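Local coordinates for protein probable transcriptional regulator (Pseudomonas aeruginosa, PDB 2FBI) that probably binds DNA as a dimeric MarR-type regulator of transcription, using a winged helix-turn-helix domain, at residues E50-Q55 with R91-L96. Numbering follows the deposited sequence.
Sequences EMESYQ and RVYVNL
The ring of Tyr-93 lies against Glu-52: CB of Glu-52 stands 3.7 Å above the ring plane, offset toward the rim on the CZ side, in a CH-pi contact. Over the same face, Glu-52 N sits 3.6 Å from CD2 of Tyr-93, and the carbonyl carbon of Glu-50 lies near the ring plane at its edge. The ring also meets that of Trp-83 in strand 80-85, the planes about 25° apart. Tyr-93 and Glu-52 form a non-hydrogen-bonded antiparallel pair; next to it Met-51 and Val-94 form the hydrogen-bonded one, with Met-51 N to Val-94 O at 2.9 Å and Val-94 N to Met-51 O at 2.8 Å. Two residues past Met-51, Ser-53 N gives its hydrogen to Val-92 O (2.8 Å), just where the strand turns into helix 53-59. Glu-52 is the N-cap of that helix. Its CG is anti to the backbone N (chi1 -178°) and the chain bends at chi2, which places CD; OE1 accepts from Gln-55 N (2.9 Å) on the syn side, while OE2 receives Tyr-54 N from above the carboxylate plane. A water, in plane at the edge of the Tyr-54 ring, bridges Ser-53 OG and Val-92 N beside OE2. On the other face of the sheet, Met-51 and Val-94 both reach Leu-45 of helix 36-48 and Leu-56 of helix 53-59, and CG2 of Val-94 also touches CB of Ser-53 at 4.0 Å. The short strand thus joins the wing hairpin of the winged helix fold to the start of helix 53-59. With two backbone N-H groups donating to it, the capping carboxylate is probably stabilised as the anion, and its negative charge would interact favourably with the partly positive N-terminal end of the helix.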
# COMPACT_ATOMS: atom_id res chain seq x y z
N GLU A 50 12.72 -0.20 -20.40
CA GLU A 50 11.42 -0.32 -21.09
C GLU A 50 10.63 -1.56 -20.56
O GLU A 50 11.20 -2.56 -20.19
CB GLU A 50 11.59 -0.40 -22.60
CG GLU A 50 12.29 -1.67 -23.01
CD GLU A 50 12.98 -1.56 -24.35
OE1 GLU A 50 13.24 -0.43 -24.86
OE2 GLU A 50 13.23 -2.63 -24.90
N MET A 51 9.30 -1.45 -20.47
CA MET A 51 8.54 -2.50 -19.77
C MET A 51 7.18 -2.61 -20.43
O MET A 51 6.56 -1.62 -20.78
CB MET A 51 8.45 -2.16 -18.25
CG MET A 51 7.63 -3.12 -17.39
SD MET A 51 8.10 -3.32 -15.67
CE MET A 51 9.90 -3.47 -15.75
N GLU A 52 6.71 -3.84 -20.59
CA GLU A 52 5.34 -4.06 -21.07
C GLU A 52 4.35 -3.52 -20.01
O GLU A 52 4.57 -3.62 -18.79
CB GLU A 52 5.20 -5.57 -21.43
CG GLU A 52 3.86 -5.98 -21.99
CD GLU A 52 2.78 -6.08 -20.91
OE1 GLU A 52 3.12 -6.53 -19.80
OE2 GLU A 52 1.61 -5.76 -21.18
N SER A 53 3.26 -2.93 -20.47
CA SER A 53 2.42 -2.09 -19.63
C SER A 53 1.66 -2.80 -18.52
O SER A 53 1.46 -2.19 -17.47
CB SER A 53 1.48 -1.25 -20.47
OG SER A 53 0.57 -2.10 -21.13
N TYR A 54 1.26 -4.06 -18.71
CA TYR A 54 0.60 -4.82 -17.59
C TYR A 54 1.62 -5.24 -16.55
O TYR A 54 1.38 -5.23 -15.30
CB TYR A 54 -0.22 -6.04 -18.11
CG TYR A 54 -1.60 -5.66 -18.69
CD1 TYR A 54 -1.70 -5.04 -19.92
CD2 TYR A 54 -2.78 -5.90 -17.99
CE1 TYR A 54 -2.92 -4.66 -20.44
CE2 TYR A 54 -4.04 -5.53 -18.53
CZ TYR A 54 -4.10 -4.94 -19.76
OH TYR A 54 -5.31 -4.53 -20.31
N GLN A 55 2.77 -5.65 -17.06
CA GLN A 55 3.91 -5.94 -16.18
C GLN A 55 4.31 -4.70 -15.30
O GLN A 55 4.66 -4.85 -14.11
CB GLN A 55 5.07 -6.36 -17.06
CG GLN A 55 6.31 -6.78 -16.39
CD GLN A 55 7.20 -7.61 -17.31
OE1 GLN A 55 6.74 -8.19 -18.31
NE2 GLN A 55 8.47 -7.70 -16.97
N ARG A 91 0.80 -5.90 -27.67
CA ARG A 91 1.59 -5.52 -26.51
C ARG A 91 1.99 -4.05 -26.62
O ARG A 91 2.30 -3.52 -27.71
CB ARG A 91 2.84 -6.37 -26.40
CG ARG A 91 2.72 -7.48 -25.38
CD ARG A 91 2.02 -8.68 -25.94
NE ARG A 91 1.44 -9.50 -24.88
CZ ARG A 91 0.18 -9.93 -24.86
NH1 ARG A 91 -0.21 -10.68 -23.85
NH2 ARG A 91 -0.67 -9.64 -25.85
N VAL A 92 1.96 -3.38 -25.48
CA VAL A 92 2.38 -2.02 -25.43
C VAL A 92 3.48 -1.89 -24.38
O VAL A 92 3.27 -2.19 -23.20
CB VAL A 92 1.21 -1.10 -25.10
CG1 VAL A 92 1.71 0.34 -24.92
CG2 VAL A 92 0.11 -1.24 -26.17
N TYR A 93 4.65 -1.49 -24.87
CA TYR A 93 5.81 -1.12 -24.05
C TYR A 93 5.92 0.34 -23.68
O TYR A 93 5.53 1.26 -24.42
CB TYR A 93 7.10 -1.56 -24.74
CG TYR A 93 7.28 -3.02 -24.59
CD1 TYR A 93 6.40 -3.92 -25.21
CD2 TYR A 93 8.30 -3.52 -23.79
CE1 TYR A 93 6.56 -5.28 -25.05
CE2 TYR A 93 8.47 -4.87 -23.65
CZ TYR A 93 7.60 -5.73 -24.27
OH TYR A 93 7.76 -7.08 -24.07
N VAL A 94 6.47 0.55 -22.51
CA VAL A 94 6.59 1.88 -21.99
C VAL A 94 8.07 2.15 -21.62
O VAL A 94 8.76 1.29 -21.08
CB VAL A 94 5.68 2.13 -20.73
CG1 VAL A 94 5.64 3.56 -20.41
CG2 VAL A 94 4.21 1.63 -20.94
N ASN A 95 8.53 3.36 -21.90
CA ASN A 95 9.85 3.79 -21.38
C ASN A 95 9.93 5.28 -21.01
O ASN A 95 9.11 6.12 -21.43
CB ASN A 95 10.99 3.34 -22.33
CG ASN A 95 10.95 4.05 -23.65
OD1 ASN A 95 10.35 3.58 -24.61
ND2 ASN A 95 11.63 5.21 -23.73
N LEU A 96 10.90 5.62 -20.17
CA LEU A 96 11.11 7.06 -19.87
C LEU A 96 11.63 7.77 -21.11
O LEU A 96 12.38 7.20 -21.90
CB LEU A 96 12.06 7.22 -18.70
CG LEU A 96 11.50 6.80 -17.36
CD1 LEU A 96 12.69 6.66 -16.42
CD2 LEU A 96 10.44 7.80 -16.87
O HOH W 1 0.71 -4.30 -22.96